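Local coordinates for protein acetylene hydratase (Pelobacter acetylenicus, PDB 2E7Z) that catalyses the hydration of acetylene to acetaldehyde, using a tungsten-bis(molybdopterin guanine dinucleotide) cofactor and one [4Fe-4S] cluster, at residues A[120-125]-A[497-502]; A[139-144]-A[709-714]; A[508-513]-A[517-522]. All coordinates share one frame; numbering follows the deposited sequence.

Interactions 1 and 3 adjoin each other at the periphery of acetylene hydratase, whereas interaction 2 lies near the metal. The centres of the first two are about 15 Å apart: Ala499 CB of interaction 1 meets Phe508 CE1 of interaction 3 at 3.6 Å, and Arg121 CZ meets Trp510 CH2 at 3.5 Å. Together they join helix 118-126, helix 491-501 and, through loop 508-513, helix 513-520. Interaction 2 lies deeper, its centre about 28 Å from that of interaction 1, and there the side chain of Asn141 is about 9 Å from the tungsten ion. Interaction 3 is peripheral, yet its Arg513 side chain comes to about 8 Å from a bound dinucleotide.

Interaction 1. Residues A[120-125]-A[497-502]; sequences RRFMNL and ELAVRM
Phe122 reaches from helix 118-126 onto helix 491-501, and its ring does nearly all the work of the contact. Its CG stands anti to the backbone N (chi1 171°), which sends the ring outward from its own helix to meet Leu498, Ala499 and Met502. The far end of the ring lies against the first of these: Leu498 CG and CD2 are each 3.7 Å from Phe122 CZ and come to the ring obliquely, the two side chains crossing at about a right angle. One lateral bond of the ring rests on the helix backbone itself, with Phe122 CE1 3.8 Å from Ala499 CA and Phe122 CD1 3.9 Å from Ala499 CB; so close an approach to the main chain is consistent with the small side chain of Ala499. Met502 completes the set at the ring edge, near its plane, where its CG comes to 4.0 Å from Phe122 CE1.

Away from the phenylalanine, Arg501 forms a charge network. Its NH1 donates in the guanidinium plane to Glu497 OE1 at 2.8 Å, a nearly straight bond of 170° within a salt bridge, and also reaches Glu497 O. The remaining guanidinium nitrogens pair with Asp81 and Asp85, linking this turn to helix 80-98. Such a distribution of charge probably fixes the rotation of the guanidinium group.

Three of the four residues in contact are buried, and the side chains that meet are all apolar. Helix 118-126 connects the neighbouring parallel strands 103-107 and 131-132 and is therefore the helix of a beta-alpha-beta crossover; helix 491-501, from far along the chain, packs on it through the phenylalanine.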
loop_
_atom_site.group_PDB
_atom_site.type_symbol
_atom_site.label_atom_id
_atom_site.label_comp_id
_atom_site.label_asym_id
_atom_site.label_seq_id
_atom_site.Cartn_x
_atom_site.Cartn_y
_atom_site.Cartn_z
ATOM N N ARG A 120 -3.999 16.898 -3.131
ATOM C CA ARG A 120 -2.748 17.571 -2.759
ATOM C C ARG A 120 -2.760 19.029 -3.254
ATOM O O ARG A 120 -2.159 19.889 -2.631
ATOM C CB ARG A 120 -1.498 16.853 -3.278
ATOM C CG ARG A 120 -1.303 15.485 -2.647
ATOM C CD ARG A 120 -1.054 15.499 -1.134
ATOM N NE ARG A 120 0.195 16.116 -0.651
ATOM C CZ ARG A 120 1.338 15.450 -0.537
ATOM N NH1 ARG A 120 1.474 14.207 -1.000
ATOM N NH2 ARG A 120 2.388 16.104 -0.035
ATOM N N ARG A 121 -3.467 19.297 -4.367
ATOM C CA ARG A 121 -3.659 20.672 -4.827
ATOM C C ARG A 121 -4.221 21.532 -3.700
ATOM O O ARG A 121 -3.691 22.595 -3.359
ATOM C CB ARG A 121 -4.526 20.686 -6.067
ATOM C CG ARG A 121 -4.708 22.038 -6.753
ATOM C CD ARG A 121 -5.618 21.822 -7.944
ATOM N NE ARG A 121 -5.796 23.020 -8.772
ATOM C CZ ARG A 121 -5.051 23.321 -9.846
ATOM N NH1 ARG A 121 -4.051 22.512 -10.228
ATOM N NH2 ARG A 121 -5.293 24.448 -10.537
ATOM N N PHE A 122 -5.316 21.064 -3.114
ATOM C CA PHE A 122 -5.932 21.750 -1.994
ATOM C C PHE A 122 -4.985 21.922 -0.817
ATOM O O PHE A 122 -4.843 23.032 -0.280
ATOM C CB PHE A 122 -7.186 20.953 -1.557
ATOM C CG PHE A 122 -7.806 21.426 -0.277
ATOM C CD1 PHE A 122 -8.574 22.585 -0.251
ATOM C CD2 PHE A 122 -7.659 20.701 0.894
ATOM C CE1 PHE A 122 -9.119 23.054 0.922
ATOM C CE2 PHE A 122 -8.245 21.140 2.085
ATOM C CZ PHE A 122 -8.967 22.324 2.091
ATOM N N MET A 123 -4.312 20.838 -0.418
ATOM C CA MET A 123 -3.405 20.929 0.712
ATOM C C MET A 123 -2.257 21.902 0.419
ATOM O O MET A 123 -1.858 22.654 1.307
ATOM C CB MET A 123 -2.821 19.566 1.067
ATOM C CG MET A 123 -3.896 18.604 1.584
ATOM S SD MET A 123 -3.139 17.043 2.153
ATOM C CE MET A 123 -2.381 17.596 3.709
ATOM N N ASN A 124 -1.747 21.886 -0.814
ATOM C CA ASN A 124 -0.593 22.733 -1.176
ATOM C C ASN A 124 -0.968 24.192 -1.228
ATOM O O ASN A 124 -0.168 25.036 -0.847
ATOM C CB ASN A 124 0.019 22.211 -2.475
ATOM C CG ASN A 124 0.783 20.907 -2.251
ATOM O OD1 ASN A 124 1.226 20.635 -1.131
ATOM N ND2 ASN A 124 0.960 20.114 -3.310
ATOM N N LEU A 125 -2.209 24.478 -1.615
ATOM C CA LEU A 125 -2.712 25.842 -1.578
ATOM C C LEU A 125 -2.995 26.300 -0.150
ATOM O O LEU A 125 -2.775 27.464 0.177
ATOM C CB LEU A 125 -3.975 25.993 -2.442
ATOM C CG LEU A 125 -3.694 25.835 -3.935
ATOM C CD1 LEU A 125 -4.941 25.562 -4.708
ATOM C CD2 LEU A 125 -3.034 27.126 -4.482
ATOM N N GLU A 497 -15.847 21.738 -2.844
ATOM C CA GLU A 497 -16.747 22.492 -1.967
ATOM C C GLU A 497 -15.976 23.082 -0.785
ATOM O O GLU A 497 -16.214 24.217 -0.369
ATOM C CB GLU A 497 -17.887 21.603 -1.471
ATOM C CG GLU A 497 -18.883 21.232 -2.555
ATOM C CD GLU A 497 -19.740 22.396 -2.996
ATOM O OE1 GLU A 497 -20.106 23.236 -2.150
ATOM O OE2 GLU A 497 -20.073 22.446 -4.195
ATOM N N LEU A 498 -15.033 22.326 -0.242
ATOM C CA LEU A 498 -14.208 22.860 0.832
ATOM C C LEU A 498 -13.263 23.950 0.315
ATOM O O LEU A 498 -13.121 24.987 0.950
ATOM C CB LEU A 498 -13.444 21.723 1.534
ATOM C CG LEU A 498 -12.637 22.090 2.772
ATOM C CD1 LEU A 498 -13.452 22.829 3.848
ATOM C CD2 LEU A 498 -12.056 20.810 3.356
ATOM N N ALA A 499 -12.623 23.714 -0.832
ATOM C CA ALA A 499 -11.701 24.687 -1.420
ATOM C C ALA A 499 -12.390 26.019 -1.635
ATOM O O ALA A 499 -11.830 27.066 -1.321
ATOM C CB ALA A 499 -11.181 24.156 -2.723
ATOM N N VAL A 500 -13.606 26.001 -2.171
ATOM C CA VAL A 500 -14.337 27.252 -2.382
ATOM C C VAL A 500 -14.519 28.007 -1.062
ATOM O O VAL A 500 -14.240 29.212 -0.979
ATOM C CB VAL A 500 -15.681 26.996 -3.097
ATOM C CG1 VAL A 500 -16.563 28.251 -3.095
ATOM C CG2 VAL A 500 -15.446 26.479 -4.531
ATOM N N ARG A 501 -14.917 27.292 -0.015
ATOM C CA ARG A 501 -15.134 27.922 1.293
ATOM C C ARG A 501 -13.862 28.421 1.948
ATOM O O ARG A 501 -13.906 29.319 2.779
ATOM C CB ARG A 501 -15.881 26.973 2.229
ATOM C CG ARG A 501 -17.317 26.692 1.792
ATOM C CD ARG A 501 -17.864 25.465 2.517
ATOM N NE ARG A 501 -19.302 25.272 2.352
ATOM C CZ ARG A 501 -19.879 24.760 1.266
ATOM N NH1 ARG A 501 -19.142 24.374 0.207
ATOM N NH2 ARG A 501 -21.193 24.625 1.245
ATOM N N MET A 502 -12.737 27.831 1.581
ATOM C CA MET A 502 -11.434 28.250 2.094
ATOM C C MET A 502 -10.818 29.376 1.268
ATOM O O MET A 502 -9.684 29.772 1.529
ATOM C CB MET A 502 -10.466 27.042 2.168
ATOM C CG MET A 502 -10.967 25.896 3.102
ATOM S SD MET A 502 -11.336 26.406 4.808
ATOM C CE MET A 502 -9.657 26.685 5.454
#

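Interaction 2. Residues A[139-144]-A[709-714]; sequences IGNTAG and PEQGLP
Asn141 and Thr142 share one acceptor, Asp295 OD1, which is gripped by Asn141 ND2 and by Thr142 OG1, while the other carboxylate oxygen, OD2, takes the backbone N of Ile139. Three groups at the start of helix 140-150 are thereby held by one aspartate. The same Asn141 amide faces the loop 709-714. Its CG sits between the backbone N and the carbonyl carbon (chi1 66°), a rotation that turns the amide toward Gln711 and Leu713.

Leu713 brings one methyl to this group: its CD2 lies 3.4 Å from Asn141 ND2 and 3.6 Å from Asn141 CG, the two side chains crossing at about a right angle. Gln711 approaches with its amide plane turned 41° from that of Asn141, its chain extended beyond CG.

Here the helix begins two residues after Cys138, the protein ligand of tungsten, so the contact belongs to the surroundings of the metal site in a member of the DMSO reductase family. Ile139 occupies the N-cap position, and Ala143 N donates to Ile139 O at 2.9 Å in the first turn. On the loop side, Gly712 has positive phi (73°), a conformation that suits glycine; its carbonyl accepts from Asn390 ND2, while Gln711 O accepts from Tyr136 OH.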
loop_
_atom_site.group_PDB
_atom_site.type_symbol
_atom_site.label_atom_id
_atom_site.label_comp_id
_atom_site.label_asym_id
_atom_site.label_seq_id
_atom_site.Cartn_x
_atom_site.Cartn_y
_atom_site.Cartn_z
ATOM N N ILE A 139 3.803 -0.098 -1.470
ATOM C CA ILE A 139 3.989 0.553 -2.767
ATOM C C ILE A 139 4.515 1.977 -2.672
ATOM O O ILE A 139 5.402 2.335 -3.426
ATOM C CB ILE A 139 2.753 0.413 -3.742
ATOM C CG1 ILE A 139 2.476 -1.078 -3.992
ATOM C CG2 ILE A 139 3.028 1.161 -5.045
ATOM C CD1 ILE A 139 1.190 -1.396 -4.734
ATOM N N GLY A 140 3.972 2.807 -1.780
ATOM C CA GLY A 140 4.475 4.193 -1.685
ATOM C C GLY A 140 5.926 4.288 -1.223
ATOM O O GLY A 140 6.737 4.993 -1.829
ATOM N N ASN A 141 6.254 3.558 -0.154
ATOM C CA ASN A 141 7.658 3.459 0.262
ATOM C C ASN A 141 8.496 2.834 -0.861
ATOM O O ASN A 141 9.605 3.318 -1.173
ATOM C CB ASN A 141 7.752 2.614 1.540
ATOM C CG ASN A 141 7.368 1.192 1.298
ATOM O OD1 ASN A 141 6.214 0.909 0.983
ATOM N ND2 ASN A 141 8.351 0.279 1.357
ATOM N N THR A 142 7.964 1.782 -1.478
ATOM C CA THR A 142 8.730 1.046 -2.494
ATOM C C THR A 142 9.103 1.981 -3.616
ATOM O O THR A 142 10.214 1.953 -4.120
ATOM C CB THR A 142 7.887 -0.098 -3.099
ATOM O OG1 THR A 142 6.953 -0.616 -2.139
ATOM C CG2 THR A 142 8.802 -1.207 -3.610
ATOM N N ALA A 143 8.164 2.815 -4.039
ATOM C CA ALA A 143 8.445 3.764 -5.097
ATOM C C ALA A 143 9.589 4.705 -4.725
ATOM O O ALA A 143 10.423 5.002 -5.569
ATOM C CB ALA A 143 7.172 4.549 -5.481
ATOM N N GLY A 144 9.656 5.153 -3.468
ATOM C CA GLY A 144 10.801 5.975 -3.034
ATOM C C GLY A 144 12.141 5.263 -3.218
ATOM O O GLY A 144 13.111 5.848 -3.719
ATOM N N PRO A 709 15.065 1.673 9.514
ATOM C CA PRO A 709 15.803 2.908 9.784
ATOM C C PRO A 709 15.775 3.956 8.679
ATOM O O PRO A 709 15.815 5.147 8.969
ATOM C CB PRO A 709 17.242 2.411 10.034
ATOM C CG PRO A 709 17.066 1.048 10.553
ATOM C CD PRO A 709 15.904 0.483 9.726
ATOM N N GLU A 710 15.716 3.520 7.420
ATOM C CA GLU A 710 15.779 4.463 6.301
ATOM C C GLU A 710 14.404 5.023 5.928
ATOM O O GLU A 710 14.288 6.187 5.536
ATOM C CB GLU A 710 16.382 3.799 5.065
ATOM C CG GLU A 710 17.848 3.369 5.218
ATOM C CD GLU A 710 18.079 2.004 5.880
ATOM O OE1 GLU A 710 17.110 1.311 6.257
ATOM O OE2 GLU A 710 19.274 1.624 6.007
ATOM N N GLN A 711 13.367 4.193 6.035
ATOM C CA GLN A 711 12.026 4.616 5.610
ATOM C C GLN A 711 11.112 5.017 6.766
ATOM O O GLN A 711 10.146 5.757 6.554
ATOM C CB GLN A 711 11.346 3.502 4.819
ATOM C CG GLN A 711 12.022 3.161 3.492
ATOM C CD GLN A 711 11.615 1.803 3.008
ATOM O OE1 GLN A 711 12.044 0.758 3.557
ATOM N NE2 GLN A 711 10.823 1.779 1.969
ATOM N N GLY A 712 11.389 4.523 7.974
ATOM C CA GLY A 712 10.526 4.839 9.127
ATOM C C GLY A 712 9.179 4.138 9.104
ATOM O O GLY A 712 8.246 4.590 9.755
ATOM N N LEU A 713 9.065 3.062 8.335
ATOM C CA LEU A 713 7.873 2.218 8.328
ATOM C C LEU A 713 8.048 1.107 9.356
ATOM O O LEU A 713 9.182 0.739 9.680
ATOM C CB LEU A 713 7.611 1.656 6.921
ATOM C CG LEU A 713 8.728 0.872 6.210
ATOM C CD1 LEU A 713 8.775 -0.567 6.683
ATOM C CD2 LEU A 713 8.533 0.892 4.691
ATOM N N PRO A 714 6.947 0.594 9.904
ATOM C CA PRO A 714 7.027 -0.435 10.927
ATOM C C PRO A 714 7.234 -1.855 10.397
ATOM O O PRO A 714 6.738 -2.231 9.326
ATOM C CB PRO A 714 5.663 -0.325 11.622
ATOM C CG PRO A 714 4.731 0.057 10.492
ATOM C CD PRO A 714 5.557 1.038 9.664
#

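Interaction 3. Residues A[508-513]-A[517-522]; sequences FPWKDR and INYRIS
Trp510 and Tyr519 provide the aromatic part of this contact. The two rings meet obliquely, their planes 36° apart, with the five-membered ring of the tryptophan 4.9 Å from the tyrosine ring between centroids. Contact is tightest at the root of the phenol ring, where Trp510 NE1 comes to 3.3 Å from Tyr519 CG; farther along, Trp510 CZ2 is 3.7 Å from Tyr519 CD2. Tyr519 CG lies anti to the backbone N (chi1 179°), which carries the ring out from the helix toward the indole. Pro509 CG lies over the centre of one indole face.

Arg513 and Ile517 form the other, comparably large part of the contact. Their side chains run side by side and point the same way, with Arg513 CG 4.0 Å from Ile517 CD1, and Ile517 CG1 also packs against Arg513 O at 3.4 Å.

Hydrogen bonding is chiefly that of a helix. Ile517 N donates to Arg513 O at 2.8 Å, with an angle of 170° at the hydrogen. At the other end Tyr519 O takes two donors from a single residue. One is the backbone N of Ser522; the other is Ser522 OG, which meets Tyr519 O at 2.6 Å in the carbonyl plane, on a lone pair. At the N-cap, Asp512 OD1 accepts from Glu515 N, and Glu515 OE1 in turn accepts from Lys511 N.

Charge links the turn to the cofactor's surroundings. Arg513 NH1 forms a salt bridge with Asp457, a residue that binds the tungsten cofactor, and is hydrogen-bonded to Ser114 OG, which places Arg513 probably in the second shell of the cofactor site.

Taken together, these features are those of a short, side-chain-capped helix, 513-520, whose preceding loop folds back so that its tryptophan packs on the helix's own last turn.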
loop_
_atom_site.group_PDB
_atom_site.type_symbol
_atom_site.label_atom_id
_atom_site.label_comp_id
_atom_site.label_asym_id
_atom_site.label_seq_id
_atom_site.Cartn_x
_atom_site.Cartn_y
_atom_site.Cartn_z
ATOM N N PHE A 508 -9.733 26.005 -8.714
ATOM C CA PHE A 508 -10.502 24.796 -8.970
ATOM C C PHE A 508 -11.599 25.076 -9.983
ATOM O O PHE A 508 -12.789 25.090 -9.641
ATOM C CB PHE A 508 -11.111 24.232 -7.672
ATOM C CG PHE A 508 -10.067 23.747 -6.685
ATOM C CD1 PHE A 508 -9.414 24.656 -5.852
ATOM C CD2 PHE A 508 -9.673 22.406 -6.654
ATOM C CE1 PHE A 508 -8.433 24.238 -4.990
ATOM C CE2 PHE A 508 -8.713 21.991 -5.756
ATOM C CZ PHE A 508 -8.071 22.913 -4.943
ATOM N N PRO A 509 -11.209 25.280 -11.244
ATOM C CA PRO A 509 -12.175 25.697 -12.259
ATOM C C PRO A 509 -13.140 24.598 -12.671
ATOM O O PRO A 509 -14.216 24.896 -13.171
ATOM C CB PRO A 509 -11.277 26.093 -13.446
ATOM C CG PRO A 509 -10.059 25.281 -13.278
ATOM C CD PRO A 509 -9.837 25.219 -11.791
ATOM N N TRP A 510 -12.775 23.350 -12.422
ATOM C CA TRP A 510 -13.606 22.218 -12.823
ATOM C C TRP A 510 -14.807 22.174 -11.897
ATOM O O TRP A 510 -14.661 22.068 -10.688
ATOM C CB TRP A 510 -12.793 20.910 -12.745
ATOM C CG TRP A 510 -11.435 21.108 -13.302
ATOM C CD1 TRP A 510 -11.085 21.172 -14.623
ATOM C CD2 TRP A 510 -10.240 21.336 -12.550
ATOM N NE1 TRP A 510 -9.730 21.419 -14.735
ATOM C CE2 TRP A 510 -9.192 21.507 -13.477
ATOM C CE3 TRP A 510 -9.951 21.387 -11.179
ATOM C CZ2 TRP A 510 -7.880 21.743 -13.076
ATOM C CZ3 TRP A 510 -8.658 21.618 -10.775
ATOM C CH2 TRP A 510 -7.632 21.802 -11.727
ATOM N N LYS A 511 -15.990 22.330 -12.463
ATOM C CA LYS A 511 -17.193 22.465 -11.631
ATOM C C LYS A 511 -17.636 21.158 -10.984
ATOM O O LYS A 511 -18.362 21.188 -9.987
ATOM C CB LYS A 511 -18.379 23.057 -12.402
ATOM C CG LYS A 511 -18.133 24.446 -12.985
ATOM C CD LYS A 511 -17.521 25.412 -11.975
ATOM C CE LYS A 511 -17.127 26.724 -12.640
ATOM N NZ LYS A 511 -16.366 27.593 -11.703
ATOM N N ASP A 512 -17.216 20.024 -11.551
ATOM C CA ASP A 512 -17.552 18.717 -11.011
ATOM C C ASP A 512 -16.516 17.713 -11.489
ATOM O O ASP A 512 -15.608 18.036 -12.264
ATOM C CB ASP A 512 -18.978 18.282 -11.391
ATOM C CG ASP A 512 -19.261 18.354 -12.889
ATOM O OD1 ASP A 512 -18.338 18.174 -13.703
ATOM O OD2 ASP A 512 -20.437 18.606 -13.249
ATOM N N ARG A 513 -16.651 16.491 -10.996
ATOM C CA ARG A 513 -15.705 15.453 -11.323
ATOM C C ARG A 513 -15.649 15.201 -12.827
ATOM O O ARG A 513 -14.595 14.908 -13.355
ATOM C CB ARG A 513 -15.964 14.176 -10.527
ATOM C CG ARG A 513 -14.890 13.113 -10.807
ATOM C CD ARG A 513 -15.118 11.814 -10.069
ATOM N NE ARG A 513 -16.484 11.367 -10.312
ATOM C CZ ARG A 513 -17.157 10.476 -9.589
ATOM N NH1 ARG A 513 -16.546 9.799 -8.620
ATOM N NH2 ARG A 513 -18.464 10.247 -9.832
ATOM N N ILE A 517 -12.318 15.031 -14.948
ATOM C CA ILE A 517 -11.997 13.910 -15.841
ATOM C C ILE A 517 -11.659 14.417 -17.256
ATOM O O ILE A 517 -10.644 14.040 -17.839
ATOM C CB ILE A 517 -13.146 12.851 -15.859
ATOM C CG1 ILE A 517 -13.160 12.043 -14.549
ATOM C CG2 ILE A 517 -12.988 11.949 -17.077
ATOM C CD1 ILE A 517 -14.459 11.213 -14.331
ATOM N N ASN A 518 -12.486 15.295 -17.795
ATOM C CA ASN A 518 -12.242 15.781 -19.146
ATOM C C ASN A 518 -10.953 16.562 -19.215
ATOM O O ASN A 518 -10.286 16.542 -20.251
ATOM C CB ASN A 518 -13.437 16.604 -19.633
ATOM C CG ASN A 518 -14.578 15.731 -20.066
ATOM O OD1 ASN A 518 -14.363 14.613 -20.509
ATOM N ND2 ASN A 518 -15.800 16.240 -19.945
ATOM N N TYR A 519 -10.588 17.225 -18.121
ATOM C CA TYR A 519 -9.281 17.898 -18.068
ATOM C C TYR A 519 -8.115 16.893 -18.057
ATOM O O TYR A 519 -7.146 17.039 -18.806
ATOM C CB TYR A 519 -9.198 18.841 -16.858
ATOM C CG TYR A 519 -7.844 19.547 -16.770
ATOM C CD1 TYR A 519 -7.427 20.451 -17.745
ATOM C CD2 TYR A 519 -6.966 19.276 -15.713
ATOM C CE1 TYR A 519 -6.175 21.051 -17.665
ATOM C CE2 TYR A 519 -5.725 19.890 -15.617
ATOM C CZ TYR A 519 -5.344 20.774 -16.595
ATOM O OH TYR A 519 -4.099 21.366 -16.502
ATOM N N ARG A 520 -8.229 15.847 -17.229
ATOM C CA ARG A 520 -7.208 14.811 -17.189
ATOM C C ARG A 520 -6.931 14.248 -18.597
ATOM O O ARG A 520 -5.774 14.043 -18.968
ATOM C CB ARG A 520 -7.655 13.725 -16.200
ATOM C CG ARG A 520 -6.814 12.474 -16.102
ATOM C CD ARG A 520 -5.493 12.701 -15.337
ATOM N NE ARG A 520 -4.933 11.383 -14.981
ATOM C CZ ARG A 520 -3.648 11.018 -15.038
ATOM N NH1 ARG A 520 -2.668 11.827 -15.475
ATOM N NH2 ARG A 520 -3.348 9.774 -14.710
ATOM N N ILE A 521 -7.998 13.997 -19.375
ATOM C CA ILE A 521 -7.829 13.443 -20.720
ATOM C C ILE A 521 -7.738 14.478 -21.830
ATOM O O ILE A 521 -7.679 14.110 -23.009
ATOM C CB ILE A 521 -8.940 12.396 -21.043
ATOM C CG1 ILE A 521 -10.310 13.083 -21.142
ATOM C CG2 ILE A 521 -8.901 11.292 -20.015
ATOM C CD1 ILE A 521 -11.480 12.156 -21.511
ATOM N N SER A 522 -7.695 15.759 -21.463
ATOM C CA SER A 522 -7.767 16.815 -22.468
ATOM C C SER A 522 -6.713 16.721 -23.591
ATOM O O SER A 522 -7.038 17.052 -24.731
ATOM C CB SER A 522 -7.811 18.193 -21.798
ATOM O OG SER A 522 -6.662 18.412 -21.009
#